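Local coordinates for 50S ribosomal protein L10 (Thermotoga maritima, PDB 1ZAV) that forms part of the ribosomal stalk, binding large-subunit rRNA and carrying the L7/L12 dimers through which the ribosome engages GTP-bound translation factors, at residues L41-F55 with V94-K107. Numbering follows the deposited sequence.
Sequences LRSRLREKYGDGARF and VEAVKIIYNFYKDK
The ring of F103 is held between two aliphatic groups: L41 CB sits over the centre of one face, 3.9 Å from the ring centroid and 6° off its normal, a CH-pi contact, while K107 CD lies toward the rim of the other. The edge of the same ring meets the R44 guanidinium, with F103 CD1 over the centre of the guanidinium face and the two planes 77° apart. D106 and a water lie at the guanidinium edge. The R44 chain, extended from CG to NE, carries NH1 along the neighbouring helix to D106 OD1 (2.8 Å), forming a salt bridge. A water between NH1 and I99 O adds a second, indirect link. At the far end, Y49 turns a ring edge to A96; its OH receives a weak bond from A96 N (2.9 Å) and is also hydrogen-bonded to D92 O, just before helix 94-106.

Residues 41-49 of helix 35-49 run nearly antiparallel to helix 94-106, the axes of these two segments 9.9 Å apart at closest approach and 154° between directions, within the alpha/beta domain whose antiparallel sheet is reached by A96 on L24 and by I100 on L86. I99 is a knob in the hole formed by L41, R44, L45 and K48. Its CG2, anti to the backbone N, reaches L45 CD2 (3.8 Å), whereas CD1 extends to K48 CG (3.7 Å). Deeper, I100 CD1 meets F55 CE1 (3.6 Å) obliquely, and L41 CD2 lies over one face of the F55 ring, toward its rim.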
loop_
_atom_site.group_PDB
_atom_site.type_symbol
_atom_site.label_atom_id
_atom_site.label_comp_id
_atom_site.label_asym_id
_atom_site.label_seq_id
_atom_site.Cartn_x
_atom_site.Cartn_y
_atom_site.Cartn_z
ATOM N N LEU A 41 23.060 24.263 -0.927
ATOM C CA LEU A 41 22.594 22.922 -1.261
ATOM C C LEU A 41 23.600 21.889 -0.754
ATOM O O LEU A 41 23.222 20.870 -0.177
ATOM C CB LEU A 41 22.408 22.767 -2.776
ATOM C CG LEU A 41 22.060 21.384 -3.348
ATOM C CD1 LEU A 41 20.789 20.791 -2.717
ATOM C CD2 LEU A 41 21.874 21.529 -4.847
ATOM N N ARG A 42 24.885 22.154 -0.971
ATOM C CA ARG A 42 25.919 21.223 -0.528
ATOM C C ARG A 42 25.929 21.081 0.982
ATOM O O ARG A 42 26.196 20.004 1.507
ATOM C CB ARG A 42 27.294 21.673 -1.019
ATOM C CG ARG A 42 27.530 21.342 -2.478
ATOM C CD ARG A 42 28.854 21.880 -2.966
ATOM N NE ARG A 42 29.123 21.436 -4.331
ATOM C CZ ARG A 42 30.074 21.938 -5.111
ATOM N NH1 ARG A 42 30.864 22.914 -4.668
ATOM N NH2 ARG A 42 30.238 21.453 -6.338
ATOM N N SER A 43 25.632 22.175 1.676
ATOM C CA SER A 43 25.596 22.158 3.131
ATOM C C SER A 43 24.420 21.310 3.610
ATOM O O SER A 43 24.561 20.521 4.543
ATOM C CB SER A 43 25.468 23.584 3.672
ATOM O OG SER A 43 26.586 24.375 3.285
ATOM N N ARG A 44 23.261 21.469 2.966
ATOM C CA ARG A 44 22.085 20.690 3.345
ATOM C C ARG A 44 22.351 19.208 3.110
ATOM O O ARG A 44 21.914 18.354 3.884
ATOM C CB ARG A 44 20.851 21.137 2.550
ATOM C CG ARG A 44 20.359 22.561 2.875
ATOM C CD ARG A 44 19.012 22.866 2.207
ATOM N NE ARG A 44 18.683 24.297 2.219
ATOM C CZ ARG A 44 17.562 24.816 1.725
ATOM N NH1 ARG A 44 16.644 24.028 1.179
ATOM N NH2 ARG A 44 17.362 26.127 1.754
ATOM N N LEU A 45 23.074 18.900 2.036
ATOM C CA LEU A 45 23.396 17.515 1.735
ATOM C C LEU A 45 24.358 16.936 2.766
ATOM O O LEU A 45 24.134 15.855 3.291
ATOM C CB LEU A 45 24.007 17.406 0.333
ATOM C CG LEU A 45 22.992 17.609 -0.802
ATOM C CD1 LEU A 45 23.698 17.736 -2.145
ATOM C CD2 LEU A 45 22.013 16.426 -0.804
ATOM N N ARG A 46 25.425 17.669 3.056
ATOM C CA ARG A 46 26.439 17.220 4.004
ATOM C C ARG A 46 25.887 16.974 5.405
ATOM O O ARG A 46 26.247 15.997 6.069
ATOM C CB ARG A 46 27.573 18.243 4.055
ATOM C CG ARG A 46 28.686 17.890 5.017
ATOM C CD ARG A 46 29.729 18.999 5.064
ATOM N NE ARG A 46 30.458 19.134 3.805
ATOM C CZ ARG A 46 31.256 18.199 3.301
ATOM N NH1 ARG A 46 31.424 17.052 3.951
ATOM N NH2 ARG A 46 31.893 18.408 2.152
ATOM N N GLU A 47 25.015 17.872 5.849
ATOM C CA GLU A 47 24.382 17.771 7.156
ATOM C C GLU A 47 23.715 16.411 7.327
ATOM O O GLU A 47 23.593 15.904 8.441
ATOM C CB GLU A 47 23.342 18.879 7.293
ATOM C CG GLU A 47 22.330 18.684 8.404
ATOM C CD GLU A 47 21.258 19.763 8.395
ATOM O OE1 GLU A 47 21.586 20.930 8.700
ATOM O OE2 GLU A 47 20.090 19.445 8.070
ATOM N N LYS A 48 23.292 15.817 6.215
ATOM C CA LYS A 48 22.623 14.524 6.242
ATOM C C LYS A 48 23.491 13.371 5.758
ATOM O O LYS A 48 23.326 12.239 6.206
ATOM C CB LYS A 48 21.353 14.571 5.379
ATOM C CG LYS A 48 20.286 15.547 5.859
ATOM C CD LYS A 48 19.695 15.116 7.191
ATOM C CE LYS A 48 18.564 16.033 7.616
ATOM N NZ LYS A 48 17.884 15.503 8.824
ATOM N N TYR A 49 24.416 13.648 4.847
ATOM C CA TYR A 49 25.257 12.582 4.306
ATOM C C TYR A 49 26.752 12.691 4.610
ATOM O O TYR A 49 27.501 11.735 4.397
ATOM C CB TYR A 49 25.075 12.514 2.781
ATOM C CG TYR A 49 23.744 11.932 2.322
ATOM C CD1 TYR A 49 23.624 10.574 2.005
ATOM C CD2 TYR A 49 22.611 12.739 2.203
ATOM C CE1 TYR A 49 22.401 10.035 1.573
ATOM C CE2 TYR A 49 21.384 12.211 1.778
ATOM C CZ TYR A 49 21.287 10.862 1.464
ATOM O OH TYR A 49 20.074 10.344 1.043
ATOM N N GLY A 50 27.196 13.838 5.101
ATOM C CA GLY A 50 28.624 13.991 5.338
ATOM C C GLY A 50 29.294 14.012 3.969
ATOM O O GLY A 50 28.995 14.875 3.146
ATOM N N ASP A 51 30.188 13.066 3.707
ATOM C CA ASP A 51 30.858 13.003 2.413
ATOM C C ASP A 51 30.227 11.920 1.531
ATOM O O ASP A 51 30.778 11.573 0.482
ATOM C CB ASP A 51 32.351 12.675 2.589
ATOM C CG ASP A 51 33.115 13.765 3.311
ATOM O OD1 ASP A 51 33.073 14.931 2.854
ATOM O OD2 ASP A 51 33.767 13.454 4.334
ATOM N N GLY A 52 29.085 11.390 1.973
ATOM C CA GLY A 52 28.408 10.320 1.259
ATOM C C GLY A 52 27.599 10.758 0.060
ATOM O O GLY A 52 27.046 9.933 -0.661
ATOM N N ALA A 53 27.524 12.062 -0.149
ATOM C CA ALA A 53 26.786 12.603 -1.280
ATOM C C ALA A 53 27.553 13.782 -1.850
ATOM O O ALA A 53 28.227 14.512 -1.115
ATOM C CB ALA A 53 25.387 13.044 -0.837
ATOM N N ARG A 54 27.443 13.967 -3.161
ATOM C CA ARG A 54 28.112 15.062 -3.848
ATOM C C ARG A 54 27.181 15.686 -4.870
ATOM O O ARG A 54 26.314 15.006 -5.402
ATOM C CB ARG A 54 29.356 14.545 -4.582
ATOM C CG ARG A 54 30.464 14.097 -3.666
ATOM C CD ARG A 54 30.932 15.279 -2.839
ATOM N NE ARG A 54 31.855 14.889 -1.785
ATOM C CZ ARG A 54 33.058 14.372 -1.996
ATOM N NH1 ARG A 54 33.488 14.176 -3.239
ATOM N NH2 ARG A 54 33.831 14.063 -0.964
ATOM N N PHE A 55 27.352 16.983 -5.116
ATOM C CA PHE A 55 26.575 17.695 -6.126
ATOM C C PHE A 55 27.595 18.500 -6.918
ATOM O O PHE A 55 28.156 19.473 -6.409
ATOM C CB PHE A 55 25.541 18.659 -5.513
ATOM C CG PHE A 55 24.633 19.285 -6.541
ATOM C CD1 PHE A 55 23.716 18.500 -7.242
ATOM C CD2 PHE A 55 24.732 20.641 -6.854
ATOM C CE1 PHE A 55 22.913 19.053 -8.245
ATOM C CE2 PHE A 55 23.936 21.208 -7.854
ATOM C CZ PHE A 55 23.021 20.409 -8.555
ATOM N N VAL A 94 17.385 8.063 -0.806
ATOM C CA VAL A 94 16.124 8.798 -0.855
ATOM C C VAL A 94 16.157 10.206 -0.277
ATOM O O VAL A 94 15.613 11.132 -0.877
ATOM C CB VAL A 94 14.994 7.985 -0.190
ATOM C CG1 VAL A 94 13.718 8.826 -0.090
ATOM C CG2 VAL A 94 14.722 6.728 -1.023
ATOM N N GLU A 95 16.808 10.380 0.870
ATOM C CA GLU A 95 16.873 11.694 1.498
ATOM C C GLU A 95 17.549 12.778 0.636
ATOM O O GLU A 95 17.236 13.958 0.761
ATOM C CB GLU A 95 17.589 11.590 2.847
ATOM C CG GLU A 95 17.800 12.932 3.536
ATOM C CD GLU A 95 16.498 13.575 3.984
ATOM O OE1 GLU A 95 16.521 14.769 4.357
ATOM O OE2 GLU A 95 15.457 12.884 3.973
ATOM N N ALA A 96 18.484 12.388 -0.226
ATOM C CA ALA A 96 19.162 13.366 -1.074
ATOM C C ALA A 96 18.202 13.898 -2.134
ATOM O O ALA A 96 18.257 15.071 -2.506
ATOM C CB ALA A 96 20.394 12.740 -1.746
ATOM N N VAL A 97 17.330 13.033 -2.635
ATOM C CA VAL A 97 16.365 13.477 -3.634
ATOM C C VAL A 97 15.449 14.523 -2.973
ATOM O O VAL A 97 15.200 15.592 -3.533
ATOM C CB VAL A 97 15.533 12.301 -4.168
ATOM C CG1 VAL A 97 14.566 12.800 -5.253
ATOM C CG2 VAL A 97 16.467 11.214 -4.743
ATOM N N LYS A 98 14.979 14.222 -1.768
ATOM C CA LYS A 98 14.111 15.149 -1.034
ATOM C C LYS A 98 14.792 16.490 -0.808
ATOM O O LYS A 98 14.170 17.550 -0.939
ATOM C CB LYS A 98 13.724 14.563 0.325
ATOM C CG LYS A 98 12.758 15.449 1.116
ATOM C CD LYS A 98 12.689 15.053 2.583
ATOM C CE LYS A 98 12.458 13.557 2.763
ATOM N NZ LYS A 98 11.167 13.094 2.174
ATOM N N ILE A 99 16.072 16.442 -0.446
ATOM C CA ILE A 99 16.834 17.655 -0.200
ATOM C C ILE A 99 16.924 18.564 -1.429
ATOM O O ILE A 99 16.697 19.768 -1.331
ATOM C CB ILE A 99 18.279 17.325 0.313
ATOM C CG1 ILE A 99 18.198 16.722 1.719
ATOM C CG2 ILE A 99 19.144 18.591 0.346
ATOM C CD1 ILE A 99 19.521 16.198 2.260
ATOM N N ILE A 100 17.247 18.003 -2.591
ATOM C CA ILE A 100 17.373 18.845 -3.768
ATOM C C ILE A 100 16.007 19.258 -4.307
ATOM O O ILE A 100 15.865 20.314 -4.922
ATOM C CB ILE A 100 18.192 18.149 -4.883
ATOM C CG1 ILE A 100 18.604 19.181 -5.939
ATOM C CG2 ILE A 100 17.379 17.033 -5.500
ATOM C CD1 ILE A 100 19.522 18.626 -7.018
ATOM N N TYR A 101 15.004 18.423 -4.073
ATOM C CA TYR A 101 13.644 18.734 -4.515
ATOM C C TYR A 101 13.158 19.973 -3.744
ATOM O O TYR A 101 12.665 20.933 -4.333
ATOM C CB TYR A 101 12.704 17.560 -4.223
ATOM C CG TYR A 101 11.270 17.789 -4.668
ATOM C CD1 TYR A 101 10.908 17.669 -6.010
ATOM C CD2 TYR A 101 10.279 18.134 -3.744
ATOM C CE1 TYR A 101 9.587 17.886 -6.424
ATOM C CE2 TYR A 101 8.958 18.356 -4.147
ATOM C CZ TYR A 101 8.621 18.229 -5.488
ATOM O OH TYR A 101 7.320 18.443 -5.889
ATOM N N ASN A 102 13.321 19.949 -2.426
ATOM C CA ASN A 102 12.899 21.070 -1.585
ATOM C C ASN A 102 13.782 22.308 -1.756
ATOM O O ASN A 102 13.367 23.424 -1.438
ATOM C CB ASN A 102 12.872 20.634 -0.116
ATOM C CG ASN A 102 11.760 19.636 0.178
ATOM O OD1 ASN A 102 11.830 18.877 1.146
ATOM N ND2 ASN A 102 10.721 19.639 -0.658
ATOM N N PHE A 103 15.002 22.120 -2.259
ATOM C CA PHE A 103 15.898 23.248 -2.467
ATOM C C PHE A 103 15.413 24.036 -3.677
ATOM O O PHE A 103 15.324 25.268 -3.631
ATOM C CB PHE A 103 17.337 22.771 -2.710
ATOM C CG PHE A 103 18.318 23.892 -2.929
ATOM C CD1 PHE A 103 18.841 24.599 -1.851
ATOM C CD2 PHE A 103 18.713 24.243 -4.214
ATOM C CE1 PHE A 103 19.738 25.641 -2.050
ATOM C CE2 PHE A 103 19.605 25.282 -4.430
ATOM C CZ PHE A 103 20.124 25.985 -3.343
ATOM N N TYR A 104 15.113 23.323 -4.761
ATOM C CA TYR A 104 14.627 23.963 -5.978
ATOM C C TYR A 104 13.313 24.675 -5.669
ATOM O O TYR A 104 13.036 25.741 -6.212
ATOM C CB TYR A 104 14.413 22.929 -7.090
ATOM C CG TYR A 104 15.632 22.720 -7.966
ATOM C CD1 TYR A 104 16.859 22.350 -7.413
ATOM C CD2 TYR A 104 15.569 22.938 -9.343
ATOM C CE1 TYR A 104 18.005 22.208 -8.213
ATOM C CE2 TYR A 104 16.700 22.796 -10.151
ATOM C CZ TYR A 104 17.914 22.434 -9.577
ATOM O OH TYR A 104 19.035 22.316 -10.366
ATOM N N LYS A 105 12.515 24.078 -4.791
ATOM C CA LYS A 105 11.239 24.671 -4.401
ATOM C C LYS A 105 11.451 25.959 -3.616
ATOM O O LYS A 105 10.813 26.975 -3.898
ATOM C CB LYS A 105 10.420 23.683 -3.567
ATOM C CG LYS A 105 9.524 22.779 -4.397
ATOM C CD LYS A 105 8.778 21.774 -3.528
ATOM C CE LYS A 105 7.935 22.457 -2.461
ATOM N NZ LYS A 105 7.251 21.459 -1.591
ATOM N N ASP A 106 12.350 25.915 -2.637
ATOM C CA ASP A 106 12.657 27.088 -1.824
ATOM C C ASP A 106 13.160 28.228 -2.710
ATOM O O ASP A 106 12.924 29.403 -2.428
ATOM C CB ASP A 106 13.735 26.753 -0.788
ATOM C CG ASP A 106 13.295 25.693 0.194
ATOM O OD1 ASP A 106 14.125 25.277 1.030
ATOM O OD2 ASP A 106 12.121 25.273 0.136
ATOM N N LYS A 107 13.862 27.875 -3.783
ATOM C CA LYS A 107 14.399 28.871 -4.698
ATOM C C LYS A 107 13.406 29.231 -5.791
ATOM O O LYS A 107 13.688 30.069 -6.647
ATOM C CB LYS A 107 15.710 28.369 -5.314
ATOM C CG LYS A 107 16.948 28.841 -4.568
ATOM C CD LYS A 107 16.853 28.524 -3.084
ATOM C CE LYS A 107 17.839 29.353 -2.287
ATOM N NZ LYS A 107 17.722 29.110 -0.823
HETATM O O HOH W 1 16.191 21.050 0.725
#